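PDB 6SMO: Ketoacyl_synth_N domain-containing protein from Photorhabdus luminescens subsp. laumondii, which probably takes part in polyketide or fatty-acid chain building as a beta-ketoacyl synthase family subunit, paired with a ketosynthase chain. Local coordinates for residues Asn94-Tyr99 / Val180-Ala185; Ile98-Cys103 / Ser152-Thr157; Ala223-Glu228 / Ser317-Ser322. All coordinates share one frame; numbering follows the deposited sequence.

Contact 1: residues Asn94-Tyr99 / Val180-Ala185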
# COMPACT_ATOMS: atom_id res chain seq x y z
N ASN C 94 14.08 14.92 2.04
CA ASN C 94 14.27 14.06 0.84
C ASN C 94 15.07 12.80 1.20
O ASN C 94 15.08 11.87 0.37
CB ASN C 94 14.95 14.81 -0.30
CG ASN C 94 14.13 15.96 -0.84
OD1 ASN C 94 12.99 16.18 -0.43
ND2 ASN C 94 14.70 16.71 -1.78
N ARG C 95 15.72 12.77 2.37
CA ARG C 95 16.61 11.65 2.81
C ARG C 95 16.00 10.93 4.03
O ARG C 95 16.78 10.30 4.77
CB ARG C 95 18.00 12.19 3.15
CG ARG C 95 18.68 12.95 2.01
CD ARG C 95 18.83 12.14 0.74
NE ARG C 95 19.55 10.89 0.94
CZ ARG C 95 19.74 9.95 0.01
NH1 ARG C 95 19.24 10.11 -1.20
NH2 ARG C 95 20.41 8.86 0.31
N VAL C 96 14.68 11.00 4.22
CA VAL C 96 13.96 10.29 5.32
C VAL C 96 12.69 9.64 4.74
O VAL C 96 11.89 10.37 4.12
CB VAL C 96 13.60 11.22 6.49
CG1 VAL C 96 13.01 10.45 7.66
CG2 VAL C 96 14.80 12.05 6.95
N GLY C 97 12.53 8.33 4.94
CA GLY C 97 11.37 7.54 4.47
C GLY C 97 10.61 6.92 5.63
O GLY C 97 11.10 6.99 6.77
N ILE C 98 9.44 6.33 5.34
CA ILE C 98 8.53 5.69 6.33
C ILE C 98 8.10 4.33 5.78
O ILE C 98 7.41 4.31 4.75
CB ILE C 98 7.31 6.59 6.63
CG1 ILE C 98 7.73 8.00 7.06
CG2 ILE C 98 6.40 5.94 7.67
CD1 ILE C 98 6.68 9.05 6.78
N TYR C 99 8.47 3.23 6.46
CA TYR C 99 8.08 1.84 6.11
C TYR C 99 7.10 1.31 7.15
O TYR C 99 7.42 1.34 8.36
CB TYR C 99 9.32 0.95 5.96
CG TYR C 99 9.85 0.88 4.55
CD1 TYR C 99 10.47 1.97 3.97
CD2 TYR C 99 9.70 -0.27 3.79
CE1 TYR C 99 10.95 1.91 2.67
CE2 TYR C 99 10.17 -0.34 2.49
CZ TYR C 99 10.80 0.76 1.93
OH TYR C 99 11.27 0.70 0.65
N VAL C 180 17.85 8.08 6.94
CA VAL C 180 16.98 7.71 8.10
C VAL C 180 15.73 7.00 7.57
O VAL C 180 15.31 7.32 6.44
CB VAL C 180 16.62 8.95 8.94
CG1 VAL C 180 15.95 8.56 10.26
CG2 VAL C 180 17.82 9.84 9.20
N MET C 181 15.17 6.08 8.35
CA MET C 181 13.93 5.32 8.02
C MET C 181 13.12 5.07 9.30
O MET C 181 13.67 4.48 10.24
CB MET C 181 14.26 3.98 7.36
CG MET C 181 14.54 4.09 5.88
SD MET C 181 13.06 4.52 4.94
CE MET C 181 13.70 4.46 3.26
N LEU C 182 11.85 5.49 9.30
CA LEU C 182 10.86 5.17 10.36
C LEU C 182 10.12 3.89 9.96
O LEU C 182 9.03 3.99 9.36
CB LEU C 182 9.89 6.34 10.54
CG LEU C 182 10.40 7.52 11.37
CD1 LEU C 182 10.63 7.11 12.82
CD2 LEU C 182 11.66 8.12 10.78
N CYS C 183 10.72 2.73 10.25
CA CYS C 183 10.18 1.38 9.94
C CYS C 183 9.44 0.82 11.16
O CYS C 183 9.91 1.07 12.29
CB CYS C 183 11.28 0.42 9.50
SG CYS C 183 12.44 0.02 10.83
N GLY C 184 8.35 0.09 10.94
CA GLY C 184 7.54 -0.53 12.01
C GLY C 184 6.21 -1.04 11.50
O GLY C 184 6.08 -1.27 10.28
N ALA C 185 5.25 -1.21 12.41
CA ALA C 185 3.90 -1.77 12.14
C ALA C 185 2.89 -1.26 13.18
O ALA C 185 3.32 -0.72 14.22
CB ALA C 185 3.98 -3.28 12.15

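Contact 2: residues Ile98-Cys103 / Ser152-Thr157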
# COMPACT_ATOMS: atom_id res chain seq x y z
N ILE C 98 9.44 6.33 5.34
CA ILE C 98 8.53 5.69 6.33
C ILE C 98 8.10 4.33 5.78
O ILE C 98 7.41 4.31 4.75
CB ILE C 98 7.31 6.59 6.63
CG1 ILE C 98 7.73 8.00 7.06
CG2 ILE C 98 6.40 5.94 7.67
CD1 ILE C 98 6.68 9.05 6.78
N TYR C 99 8.47 3.23 6.46
CA TYR C 99 8.08 1.84 6.11
C TYR C 99 7.10 1.31 7.15
O TYR C 99 7.42 1.34 8.36
CB TYR C 99 9.32 0.95 5.96
CG TYR C 99 9.85 0.88 4.55
CD1 TYR C 99 10.47 1.97 3.97
CD2 TYR C 99 9.70 -0.27 3.79
CE1 TYR C 99 10.95 1.91 2.67
CE2 TYR C 99 10.17 -0.34 2.49
CZ TYR C 99 10.80 0.76 1.93
OH TYR C 99 11.27 0.70 0.65
N VAL C 100 5.92 0.87 6.69
CA VAL C 100 4.82 0.42 7.60
C VAL C 100 4.35 -0.98 7.23
O VAL C 100 4.45 -1.35 6.07
CB VAL C 100 3.65 1.42 7.55
CG1 VAL C 100 2.61 1.20 8.64
CG2 VAL C 100 4.11 2.86 7.56
N GLY C 101 3.91 -1.74 8.23
CA GLY C 101 3.28 -3.06 8.11
C GLY C 101 1.89 -3.05 8.73
O GLY C 101 1.79 -2.75 9.94
N ASN C 102 0.85 -3.32 7.94
CA ASN C 102 -0.57 -3.32 8.40
C ASN C 102 -1.39 -4.25 7.49
O ASN C 102 -1.32 -4.08 6.26
CB ASN C 102 -1.15 -1.91 8.42
CG ASN C 102 -2.59 -1.89 8.90
OD1 ASN C 102 -3.50 -1.57 8.13
ND2 ASN C 102 -2.81 -2.24 10.15
N CYS C 103 -2.15 -5.17 8.10
CA CYS C 103 -2.88 -6.27 7.41
C CYS C 103 -4.38 -5.98 7.35
O CYS C 103 -4.95 -6.09 6.24
CB CYS C 103 -2.63 -7.60 8.12
SG CYS C 103 -0.88 -8.05 8.22
N SER C 152 8.83 5.51 0.55
CA SER C 152 7.95 5.11 1.68
C SER C 152 6.94 4.06 1.20
O SER C 152 6.14 4.38 0.30
CB SER C 152 7.25 6.31 2.27
OG SER C 152 8.19 7.18 2.88
N LYS C 153 6.95 2.87 1.80
CA LYS C 153 6.07 1.76 1.37
C LYS C 153 5.31 1.13 2.54
O LYS C 153 5.75 1.28 3.68
CB LYS C 153 6.88 0.64 0.71
CG LYS C 153 7.81 1.08 -0.40
CD LYS C 153 7.05 1.64 -1.55
CE LYS C 153 7.66 2.90 -2.11
NZ LYS C 153 6.60 3.86 -2.48
N THR C 154 4.19 0.49 2.23
CA THR C 154 3.35 -0.23 3.22
C THR C 154 3.19 -1.67 2.72
O THR C 154 2.94 -1.85 1.53
CB THR C 154 1.97 0.40 3.39
OG1 THR C 154 2.10 1.77 3.74
CG2 THR C 154 1.15 -0.29 4.45
N PHE C 155 3.32 -2.64 3.62
CA PHE C 155 3.16 -4.07 3.28
C PHE C 155 1.94 -4.58 4.03
O PHE C 155 1.75 -4.17 5.16
CB PHE C 155 4.39 -4.85 3.73
CG PHE C 155 5.65 -4.54 2.97
CD1 PHE C 155 6.43 -3.45 3.31
CD2 PHE C 155 6.06 -5.34 1.92
CE1 PHE C 155 7.59 -3.16 2.61
CE2 PHE C 155 7.22 -5.05 1.22
CZ PHE C 155 7.98 -3.96 1.57
N SER C 156 1.15 -5.43 3.39
CA SER C 156 -0.05 -6.02 4.03
C SER C 156 0.04 -7.54 3.96
O SER C 156 -0.98 -8.19 4.13
CB SER C 156 -1.30 -5.52 3.38
OG SER C 156 -1.41 -4.11 3.52
N THR C 157 1.24 -8.07 3.74
CA THR C 157 1.48 -9.53 3.68
C THR C 157 1.11 -10.14 5.04
O THR C 157 1.71 -9.72 6.05
CB THR C 157 2.93 -9.86 3.30
OG1 THR C 157 3.36 -8.96 2.28
CG2 THR C 157 3.10 -11.28 2.82

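Contact 3: residues Ala223-Glu228 / Ser317-Ser322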
# COMPACT_ATOMS: atom_id res chain seq x y z
N ALA C 223 4.44 -0.74 17.11
CA ALA C 223 5.88 -0.83 17.41
C ALA C 223 6.66 -0.27 16.21
O ALA C 223 6.38 -0.70 15.08
CB ALA C 223 6.26 -2.26 17.70
N PHE C 224 7.58 0.67 16.46
CA PHE C 224 8.39 1.35 15.42
C PHE C 224 9.85 1.46 15.88
O PHE C 224 10.11 1.57 17.10
CB PHE C 224 7.81 2.73 15.10
CG PHE C 224 6.74 2.72 14.03
CD1 PHE C 224 5.42 2.45 14.35
CD2 PHE C 224 7.06 2.96 12.71
CE1 PHE C 224 4.44 2.44 13.37
CE2 PHE C 224 6.09 2.95 11.72
CZ PHE C 224 4.78 2.68 12.05
N LEU C 225 10.77 1.42 14.91
CA LEU C 225 12.23 1.59 15.10
C LEU C 225 12.71 2.76 14.22
O LEU C 225 12.14 2.94 13.13
CB LEU C 225 12.95 0.29 14.72
CG LEU C 225 12.60 -0.94 15.55
CD1 LEU C 225 11.44 -1.71 14.92
CD2 LEU C 225 13.81 -1.85 15.71
N VAL C 226 13.71 3.51 14.70
CA VAL C 226 14.43 4.55 13.90
C VAL C 226 15.72 3.92 13.38
O VAL C 226 16.75 4.02 14.07
CB VAL C 226 14.70 5.82 14.73
CG1 VAL C 226 15.42 6.89 13.91
CG2 VAL C 226 13.42 6.39 15.33
N LEU C 227 15.65 3.28 12.21
CA LEU C 227 16.83 2.78 11.45
C LEU C 227 17.49 3.96 10.74
O LEU C 227 16.75 4.79 10.18
CB LEU C 227 16.38 1.71 10.44
CG LEU C 227 16.50 0.26 10.91
CD1 LEU C 227 15.79 0.05 12.24
CD2 LEU C 227 15.95 -0.69 9.86
N GLU C 228 18.82 4.05 10.79
CA GLU C 228 19.59 5.07 10.03
C GLU C 228 21.01 4.56 9.74
O GLU C 228 21.47 3.64 10.44
CB GLU C 228 19.62 6.41 10.78
CG GLU C 228 20.17 6.33 12.19
CD GLU C 228 20.32 7.69 12.86
OE1 GLU C 228 21.22 8.45 12.45
OE2 GLU C 228 19.52 7.99 13.77
N SER C 317 3.54 -8.15 15.55
CA SER C 317 4.34 -9.31 16.03
C SER C 317 5.61 -9.43 15.19
O SER C 317 5.53 -9.38 13.96
CB SER C 317 3.54 -10.57 15.98
OG SER C 317 2.54 -10.55 16.98
N GLY C 318 6.74 -9.65 15.84
CA GLY C 318 8.04 -9.68 15.15
C GLY C 318 8.71 -8.32 15.17
O GLY C 318 9.95 -8.27 15.34
N VAL C 319 7.93 -7.24 15.00
CA VAL C 319 8.41 -5.83 15.06
C VAL C 319 8.62 -5.44 16.53
O VAL C 319 9.70 -4.91 16.85
CB VAL C 319 7.43 -4.86 14.35
CG1 VAL C 319 7.87 -3.41 14.49
CG2 VAL C 319 7.24 -5.23 12.89
N ILE C 320 7.63 -5.73 17.38
CA ILE C 320 7.70 -5.42 18.84
C ILE C 320 8.84 -6.24 19.46
O ILE C 320 9.47 -5.74 20.39
CB ILE C 320 6.35 -5.63 19.54
CG1 ILE C 320 6.37 -5.15 20.99
CG2 ILE C 320 5.89 -7.07 19.43
CD1 ILE C 320 5.03 -4.73 21.52
N ASP C 321 9.07 -7.44 18.93
CA ASP C 321 10.19 -8.33 19.35
C ASP C 321 11.52 -7.63 19.04
O ASP C 321 12.42 -7.66 19.91
CB ASP C 321 10.11 -9.69 18.66
CG ASP C 321 8.86 -10.49 19.02
OD1 ASP C 321 7.77 -9.89 19.06
OD2 ASP C 321 8.99 -11.71 19.25
N SER C 322 11.64 -7.03 17.85
CA SER C 322 12.84 -6.28 17.38
C SER C 322 13.03 -5.01 18.22
O SER C 322 14.20 -4.61 18.41
CB SER C 322 12.73 -5.95 15.91
OG SER C 322 12.66 -7.13 15.12

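Contact 1: residues Asn94-Tyr99 / Val180-Ala185
Met-181 reaches from strand 180-187 across to Gly-97 and Tyr-99 of strand 96-101, its parallel neighbour in a beta sheet of the thiolase-type fold of ketoacyl synthases. The two strand axes run within 9° of each other and approach to 4.5 Å, pairing Val-96 with Val-180 and so on up to Tyr-99 with Cys-183. Backbone bonds join the two strands, among them Leu-182 N to Gly-97 O at 3.0 Å and Tyr-99 N to Leu-182 O at 3.0 Å; the bonds from Gly-97 N to Val-180 O and from Gly-184 N to Tyr-99 O are weak.

One face of this pair is branched and aliphatic. Val-96 and Val-180 lie side by side and point the same way, and Val-96 CG1 also meets Leu-182 CD2 at 4.1 Å. Leu-142 of helix 137-146 packs on Ile-98 here.

The other face carries Tyr-99, Met-181 and Cys-183. Helix 161-175 covers it, touching Met-181 through Ala-172 and Ile-173, while the tyrosine hydroxyl bonds to Gln-151. The methionine chain is bent at its second torsion (-69°), which sets SD back over the neighbouring strand. SD rests 3.5 Å from Gly-97 CA; having no CB, the glycine leaves the place that the sulfur takes. In the resulting Met-aromatic contact Met-181 SD lies obliquely to the Tyr-99 ring, 69° off its normal. The thioether follows one side of that ring: Met-181 SD is 3.8 Å from Tyr-99 CD1, and Met-181 CE continues to within 3.8 Å of Tyr-99 CE1.

Contact 2: residues Ile98-Cys103 / Ser152-Thr157
Lys-153 runs alongside Tyr-99, the two side chains pointing the same way, with CB over one face of the ring in a CH-pi contact, 4.3 Å from the centroid and 27° off the normal. Lys-153 CG goes on to meet Tyr-99 OH, itself bonded to Gln-151, at 3.6 Å. Phe-155 adds an aromatic contact in which its CE1 and Tyr-99 CD2, 3.8 Å apart, each lie near the plane of the other ring.

Backbone bonds pair the segments in parallel: Val-100 N donates to Lys-153 O, Phe-155 N to Val-100 O, and Asn-102 N to Phe-155 O.

Serine hydroxyls extend this pairing beyond the short strand 154-155. Ser-152 OG accepts from Ile-98 N at 2.9 Å, and Ser-156 OG donates to Asn-102 O at 2.7 Å, with a C=O...O angle of 170°. Polar ends lead on to the partner ketosynthase chain: Ser-152 OG also bonds Asn-293 of that chain, and Lys-153 NZ forms a salt bridge with its Asp-196.

Helix 137-146 packs on Val-100 and Ser-152, whereas helix 161-175 lies against Tyr-99 and Phe-155, carrying the beta-alpha-beta crossover from strand 154-155 past strand 96-101 to strand 180-187.

Contact 3: residues Ala223-Glu228 / Ser317-Ser322
Leu-225 of strand 218-229 points its CB toward the first turn of helix 319-329 and meets Val-319 and Ser-322 there. Its CB and CG form the stem, and none of the helical segment comes within 4.2 Å of them. CG stands anti to the carbonyl carbon (chi1 -62°), and from it the two methyls divide between successive parts of the helix. CD1 lies 4.0 Å from Val-319 CG1, and the leucine and valine side chains cross obliquely. CD2 reaches Ser-322, one turn further on, 3.9 Å from Ser-322 O and 4.2 Å from Ser-322 CB.

Two residues earlier on the strand, Ala-223 CB is also directed at the helix. It sits 3.7 Å from Ile-320 CA and 3.8 Å from Val-319 CG1, and this short side chain lets the strand and helix backbones come close, with the CA atoms of Ala-223 and Ile-320 5.1 Å apart. Val-319 also packs on Ala-185 of strand 180-187 and on Ile-166 of helix 161-175, a position consistent with the buried helical layer between the two sheets of a thiolase-type fold.

The carbonyl oxygen of Gly-318, the residue at the N-cap position, is satisfied within the turn: it accepts from both Ser-322 N and Ser-322 OG, the hydroxyl at 2.9 Å and in the carbonyl plane. No hydrogen bond crosses between the two segments, which implies that this strand and helix meet here mainly through van der Waals contact of apolar groups.

All three contacts are buried, and they radiate from neighbouring strands of one sheet. Contacts 1 and 2 share Ile-98 and Tyr-99: strand 96-101 uses one backbone edge for 180-187 and the other for 154-155. Contact 3 joins the series through strand 218-229, which pairs antiparallel with 180-187, probably by bonds such as Leu-225 N to Cys-183 O. Chemistry follows position. Contact 1 is strand pairing between apolar faces, contact 2 mixes such pairing with serine and lysine groups where a ketosynthase subunit borders it, and contact 3, nearest the chain centre at about 5 Å between centres, is strand-to-helix packing without hydrogen bonds across it.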